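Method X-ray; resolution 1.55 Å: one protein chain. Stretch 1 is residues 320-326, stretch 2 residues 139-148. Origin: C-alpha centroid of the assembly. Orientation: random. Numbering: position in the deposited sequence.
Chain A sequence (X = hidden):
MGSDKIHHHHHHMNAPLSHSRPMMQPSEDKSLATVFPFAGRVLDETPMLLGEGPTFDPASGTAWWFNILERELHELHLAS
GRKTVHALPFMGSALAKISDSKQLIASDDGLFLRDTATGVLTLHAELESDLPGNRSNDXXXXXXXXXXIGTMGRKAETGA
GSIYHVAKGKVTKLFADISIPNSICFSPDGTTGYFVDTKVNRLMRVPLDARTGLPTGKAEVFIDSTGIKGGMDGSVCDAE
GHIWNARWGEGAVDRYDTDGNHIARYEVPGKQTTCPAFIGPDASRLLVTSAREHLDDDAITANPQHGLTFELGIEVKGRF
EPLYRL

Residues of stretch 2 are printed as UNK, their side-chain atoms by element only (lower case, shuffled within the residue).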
ATOM      1  N   PHE A 320      12.163  -7.149   0.973  1.00 11.80           N
ATOM      2  CA  PHE A 320      11.347  -7.344  -0.190  1.00 12.72           C
ATOM      3  C   PHE A 320      10.071  -8.075   0.184  1.00  9.42           C
ATOM      4  O   PHE A 320      10.023  -8.833   1.141  1.00 10.97           O
ATOM      5  CB  PHE A 320      12.083  -8.117  -1.258  1.00 10.83           C
ATOM      6  CG  PHE A 320      13.358  -7.427  -1.761  1.00 13.02           C
ATOM      7  CD1 PHE A 320      13.303  -6.154  -2.308  1.00 14.61           C
ATOM      8  CD2 PHE A 320      14.577  -8.061  -1.713  1.00 13.40           C
ATOM      9  CE1 PHE A 320      14.437  -5.528  -2.776  1.00 12.51           C
ATOM     10  CE2 PHE A 320      15.723  -7.442  -2.208  1.00 16.28           C
ATOM     11  CZ  PHE A 320      15.629  -6.162  -2.742  1.00 11.60           C
ATOM     12  N   GLU A 321       9.018  -7.780  -0.577  1.00  8.86           N
ATOM     13  CA  GLU A 321       7.708  -8.299  -0.292  1.00  9.68           C
ATOM     14  C   GLU A 321       7.662  -9.799  -0.558  1.00 10.17           C
ATOM     15  O   GLU A 321       8.290 -10.291  -1.500  1.00 10.30           O
ATOM     16  CB  GLU A 321       6.665  -7.551  -1.163  1.00 11.11           C
ATOM     17  CG  GLU A 321       6.522  -6.055  -0.810  1.00 17.02           C
ATOM     18  CD  GLU A 321       5.976  -5.760   0.620  1.00 21.57           C
ATOM     19  OE1 GLU A 321       5.114  -6.489   1.106  1.00 20.49           O
ATOM     20  OE2 GLU A 321       6.427  -4.799   1.291  1.00 31.41           O
ATOM     21  N   PRO A 322       6.971 -10.542   0.302  1.00  5.72           N
ATOM     22  CA  PRO A 322       6.785 -11.964   0.059  1.00  6.37           C
ATOM     23  C   PRO A 322       6.020 -12.265  -1.206  1.00  6.95           C
ATOM     24  O   PRO A 322       5.228 -11.441  -1.664  1.00  9.19           O
ATOM     25  CB  PRO A 322       5.916 -12.422   1.243  1.00  7.56           C
ATOM     26  CG  PRO A 322       6.164 -11.417   2.274  1.00  8.70           C
ATOM     27  CD  PRO A 322       6.362 -10.134   1.583  1.00  8.40           C
ATOM     28  N   LEU A 323       6.188 -13.503  -1.685  1.00  6.03           N
ATOM     29  CA  LEU A 323       5.457 -14.006  -2.850  1.00  5.74           C
ATOM     30  C   LEU A 323       4.133 -14.618  -2.423  1.00  6.37           C
ATOM     31  O   LEU A 323       4.046 -15.290  -1.379  1.00  8.82           O
ATOM     32  CB  LEU A 323       6.261 -15.071  -3.586  1.00  6.78           C
ATOM     33  CG  LEU A 323       7.597 -14.746  -4.200  1.00 16.71           C
ATOM     34  CD1 LEU A 323       7.958 -15.827  -5.227  1.00 20.44           C
ATOM     35  CD2 LEU A 323       7.586 -13.437  -4.830  1.00 21.03           C
ATOM     36  N   TYR A 324       3.109 -14.425  -3.248  1.00  5.85           N
ATOM     37  CA  TYR A 324       1.855 -15.121  -3.061  1.00  4.47           C
ATOM     38  C   TYR A 324       1.968 -16.563  -3.524  1.00  6.03           C
ATOM     39  O   TYR A 324       2.429 -16.820  -4.632  1.00  9.24           O
ATOM     40  CB  TYR A 324       0.738 -14.454  -3.840  1.00  5.69           C
ATOM     41  CG  TYR A 324      -0.618 -15.104  -3.701  1.00  6.94           C
ATOM     42  CD1 TYR A 324      -1.396 -14.963  -2.543  1.00  5.56           C
ATOM     43  CD2 TYR A 324      -1.149 -15.880  -4.736  1.00  5.64           C
ATOM     44  CE1 TYR A 324      -2.640 -15.562  -2.444  1.00  4.04           C
ATOM     45  CE2 TYR A 324      -2.398 -16.458  -4.643  1.00  5.81           C
ATOM     46  CZ  TYR A 324      -3.150 -16.313  -3.495  1.00  6.26           C
ATOM     47  OH  TYR A 324      -4.395 -16.841  -3.383  1.00  7.43           O
ATOM     48  N   ARG A 325       1.549 -17.490  -2.657  1.00  7.97           N
ATOM     49  CA  ARG A 325       1.574 -18.928  -2.953  1.00  7.29           C
ATOM     50  C   ARG A 325       0.238 -19.423  -3.487  1.00 10.33           C
ATOM     51  O   ARG A 325      -0.769 -19.386  -2.810  1.00  8.90           O
ATOM     52  CB  ARG A 325       2.018 -19.698  -1.692  1.00  8.03           C
ATOM     53  CG  ARG A 325       3.420 -19.284  -1.247  1.00  7.66           C
ATOM     54  CD  ARG A 325       3.965 -19.910   0.067  1.00 11.18           C
ATOM     55  NE  ARG A 325       4.097 -21.350  -0.005  1.00 11.01           N
ATOM     56  CZ  ARG A 325       5.200 -22.000  -0.392  1.00 17.70           C
ATOM     57  NH1 ARG A 325       6.312 -21.352  -0.746  1.00 17.82           N
ATOM     58  NH2 ARG A 325       5.199 -23.312  -0.408  1.00 17.32           N
ATOM     59  N   LEU A 326       0.247 -19.921  -4.709  1.00 12.81           N
ATOM     60  CA  LEU A 326      -0.946 -20.496  -5.304  1.00 16.53           C
ATOM     61  C   LEU A 326      -1.355 -21.805  -4.625  1.00 19.75           C
ATOM     62  O   LEU A 326      -0.524 -22.491  -3.996  1.00 16.68           O
ATOM     63  CB  LEU A 326      -0.699 -20.809  -6.779  1.00 16.96           C
ATOM     64  CG  LEU A 326      -0.656 -19.642  -7.755  1.00 16.63           C
ATOM     65  CD1 LEU A 326      -0.167 -20.110  -9.147  1.00 22.90           C
ATOM     66  CD2 LEU A 326      -2.024 -18.997  -7.848  1.00 16.52           C
ATOM     67  OXT LEU A 326      -2.531 -22.190  -4.704  1.00 18.14           O
ATOM     68  N   UNK A 139      -3.459  -3.274   0.417  1.00 11.37           N
ATOM     69  CA  UNK A 139      -3.242  -4.695   0.706  1.00 11.92           C
ATOM     70  C   UNK A 139      -1.765  -4.935   0.853  1.00 12.12           C
ATOM     71  O   UNK A 139      -0.946  -4.114   0.431  1.00 12.60           O
ATOM     72  N   UNK A 140      -1.391  -6.039   1.500  1.00  8.73           N
ATOM     73  CA  UNK A 140       0.031  -6.388   1.619  1.00 10.56           C
ATOM     74  C   UNK A 140       0.186  -7.890   1.851  1.00 10.26           C
ATOM     75  O   UNK A 140      -0.658  -8.496   2.489  1.00  8.83           O
ATOM     76  n   UNK A 140       3.703  -3.137   1.171  1.00 12.21           N
ATOM     77  n   UNK A 140       2.530  -3.269   3.115  1.00 12.14           N
ATOM     78  c   UNK A 140       2.268  -5.630   2.603  1.00 13.49           C
ATOM     79  n   UNK A 140       2.362  -1.389   1.805  1.00 13.33           N
ATOM     80  c   UNK A 140       2.996  -4.616   3.412  1.00 14.76           C
ATOM     81  c   UNK A 140       2.872  -2.598   2.032  1.00 10.80           C
ATOM     82  c   UNK A 140       0.718  -5.589   2.735  1.00 12.20           C
ATOM     83  N   UNK A 141       1.287  -8.447   1.353  1.00  9.09           N
ATOM     84  CA  UNK A 141       1.636  -9.847   1.516  1.00  9.14           C
ATOM     85  C   UNK A 141       2.251 -10.156   2.882  1.00  7.09           C
ATOM     86  O   UNK A 141       3.172  -9.471   3.337  1.00  8.42           O
ATOM     87  c   UNK A 141       2.624 -10.269   0.416  1.00 10.96           C
ATOM     88  c   UNK A 141       1.554 -13.120  -0.170  1.00 12.70           C
ATOM     89  c   UNK A 141       2.041 -10.345  -0.974  1.00 10.22           C
ATOM     90 se   UNK A 141       0.629 -11.676  -1.047  1.00 12.79          SE
ATOM     91  N   UNK A 142       1.757 -11.229   3.493  1.00  9.09           N
ATOM     92  CA  UNK A 142       2.294 -11.798   4.704  1.00  9.00           C
ATOM     93  C   UNK A 142       3.364 -12.833   4.280  1.00  7.67           C
ATOM     94  O   UNK A 142       3.209 -13.503   3.254  1.00 10.65           O
ATOM     95  c   UNK A 142       1.151 -12.424   5.525  1.00 10.69           C
ATOM     96  c   UNK A 142       1.609 -13.004   6.817  1.00  8.19           C
ATOM     97  n   UNK A 142       2.108 -14.265   6.923  1.00  7.51           N
ATOM     98  c   UNK A 142       2.507 -14.491   8.160  1.00 10.71           C
ATOM     99  c   UNK A 142       1.725 -12.455   8.041  1.00  6.99           C
ATOM    100  n   UNK A 142       2.285 -13.397   8.872  1.00  7.73           N
ATOM    101  N   UNK A 143       4.446 -12.996   5.069  1.00  9.82           N
ATOM    102  CA  UNK A 143       5.479 -13.956   4.689  1.00 13.13           C
ATOM    103  C   UNK A 143       5.075 -15.440   4.525  1.00 12.91           C
ATOM    104  O   UNK A 143       5.810 -16.214   3.890  1.00 15.03           O
ATOM    105  c   UNK A 143       4.843 -12.206   6.231  1.00 10.66           C
ATOM    106  c   UNK A 143       6.567 -13.761   5.737  1.00 13.77           C
ATOM    107  c   UNK A 143       6.063 -12.925   6.709  1.00 17.61           C
ATOM    108  N   UNK A 144       3.932 -15.833   5.068  1.00 11.39           N
ATOM    109  CA  UNK A 144       3.381 -17.172   4.858  1.00 11.59           C
ATOM    110  C   UNK A 144       2.915 -17.395   3.402  1.00 12.08           C
ATOM    111  O   UNK A 144       2.628 -18.535   3.017  1.00 14.01           O
ATOM    112  c   UNK A 144       2.179 -17.371   5.769  1.00 11.92           C
ATOM    113  o   UNK A 144       1.135 -16.481   5.399  1.00 11.78           O
ATOM    114  N   UNK A 145       2.784 -16.322   2.613  1.00 11.47           N
ATOM    115  CA  UNK A 145       2.279 -16.445   1.265  1.00 10.50           C
ATOM    116  C   UNK A 145       0.825 -16.093   1.120  1.00  9.42           C
ATOM    117  O   UNK A 145       0.258 -16.251   0.029  1.00 11.41           O
ATOM    118  N   UNK A 146       0.207 -15.659   2.211  1.00 10.05           N
ATOM    119  CA  UNK A 146      -1.175 -15.161   2.203  1.00  9.64           C
ATOM    120  C   UNK A 146      -1.204 -13.640   2.092  1.00  8.36           C
ATOM    121  O   UNK A 146      -0.310 -12.917   2.598  1.00 10.34           O
ATOM    122  c   UNK A 146      -1.866 -15.572   3.477  1.00 10.12           C
ATOM    123  N   UNK A 147      -2.227 -13.159   1.380  1.00  8.17           N
ATOM    124  CA  UNK A 147      -2.443 -11.716   1.169  1.00  7.29           C
ATOM    125  C   UNK A 147      -3.433 -11.237   2.232  1.00  9.99           C
ATOM    126  O   UNK A 147      -4.412 -11.918   2.499  1.00 10.01           O
ATOM    127  c   UNK A 147      -4.415 -10.087  -1.894  1.00 15.08           C
ATOM    128  c   UNK A 147      -2.329  -9.158  -0.759  1.00 13.57           C
ATOM    129  c   UNK A 147      -3.536 -10.083  -0.581  1.00 12.05           C
ATOM    130  c   UNK A 147      -3.070 -11.507  -0.226  1.00 10.99           C
ATOM    131  N   UNK A 148      -3.209 -10.041   2.769  1.00  8.03           N
ATOM    132  CA  UNK A 148      -4.254  -9.293   3.448  1.00  9.17           C
ATOM    133  C   UNK A 148      -4.681  -8.185   2.463  1.00  8.52           C
ATOM    134  O   UNK A 148      -3.843  -7.429   1.940  1.00  8.09           O
ATOM    135  c   UNK A 148      -3.367 -10.891   5.976  1.00  9.92           C
ATOM    136  c   UNK A 148      -4.051  -7.876   9.300  1.00 13.61           C
ATOM    137  c   UNK A 148      -3.670  -9.547   5.938  1.00  6.95           C
ATOM    138  c   UNK A 148      -3.850  -9.027  10.056  1.00 12.72           C
ATOM    139  n   UNK A 148      -3.311 -11.331   7.267  1.00 11.96           N
ATOM    140  c   UNK A 148      -3.762  -9.138   7.291  1.00  8.42           C
ATOM    141  c   UNK A 148      -3.768  -8.663   4.743  1.00  7.64           C
ATOM    142  c   UNK A 148      -3.585 -10.226   9.482  1.00  8.60           C
ATOM    143  c   UNK A 148      -4.022  -7.910   7.916  1.00  9.61           C
ATOM    144  c   UNK A 148      -3.545 -10.274   8.091  1.00  6.86           C
TER
HETATM  145  O   HOH W   1       4.943  -7.569   3.767  1.00 12.41           O
HETATM  146  O   HOH W   2       2.966  -6.774  -0.613  1.00 16.53           O
HETATM  147  O   HOH W   3      -1.340 -18.374  -0.490  1.00 16.18           O

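Position 139 has no side-chain atoms and touches nothing on stretch 1. A CB here would clash with the backbone O of position 148 on the neighbouring strand, so it is Gly-139.

Position 140 carries three carbons, a nitrogen, then a carbon bearing two more nitrogens: a guanidinium, hence Arg-140. Its CA-to-CB bond points sideways; chi1 and chi2 are t and chi3 is m, and the end comes nearer, with NH1 3.2 Å from Glu-321 OE2, a salt bridge whose hydrogen bond is weak at 129°.

Position 141 is unbranched: two carbons, a selenium, a carbon. This is selenomethionine, Met-141. It points toward stretch 1 with all three chi angles in m: CG lies 3.4 Å from Pro-322 O, CE 3.5 Å from Tyr-324 CA, and SE 3.9 Å from Tyr-324 CB, at the edge of the tyrosine ring.

Position 142 has one carbon and a five-membered ring of three carbons and two nitrogens: His-142. The CA-to-CB bond points away; its backbone serves the contact instead, with O 3.5 Å from Pro-322 CB.

At position 143 three carbons close a ring onto the backbone N, giving Pro-143. Its CA sits 3.6 Å from Pro-322 CG.

Position 144 has one carbon and one oxygen, so it is Ser-144. The CA-to-CB bond points away, and OG hydrogen-bonds with His-142 ND1 at 2.9 Å; Ser-144 N donates to the same ND1 at 3.0 Å.

Position 145 has no side chain, and its backbone angles call for glycine: Gly-145. A CB would also stand 2.6 Å from Arg-325 CD, a clash. Its CA makes a CA-H...O contact with Leu-323 O at 3.4 Å.

Position 146 has a single carbon, its CA-to-CB bond pointing away: Ala-146.

Position 147 has four carbons forked at the second, Leu-147, whose CB is 4.5 Å from Tyr-324 CD1.

Position 148, one carbon followed by fused rings of eight carbons and one nitrogen, is Trp-148, out of reach of stretch 1.

The contact sets an irregular tail against two strands joined by a type I turn from His-142 to Gly-145. The turn is held internally, Gly-145 N donating to His-142 O at 2.9 Å, while Gly-145 O receives Arg-325 N at 3.2 Å and a nearly straight 170°. Two waters join Glu-321 OE1 to the backbone of Met-141; a third donates to Gly-145 O and Arg-325 O. Between these polar ends, Met-141 packs against Pro-322 and Tyr-324: a self-braced turn, a glycine where a CB would clash, one unbranched apolar side chain packed between.

Stretch 2, residues 139-148: GRMHPSGALW
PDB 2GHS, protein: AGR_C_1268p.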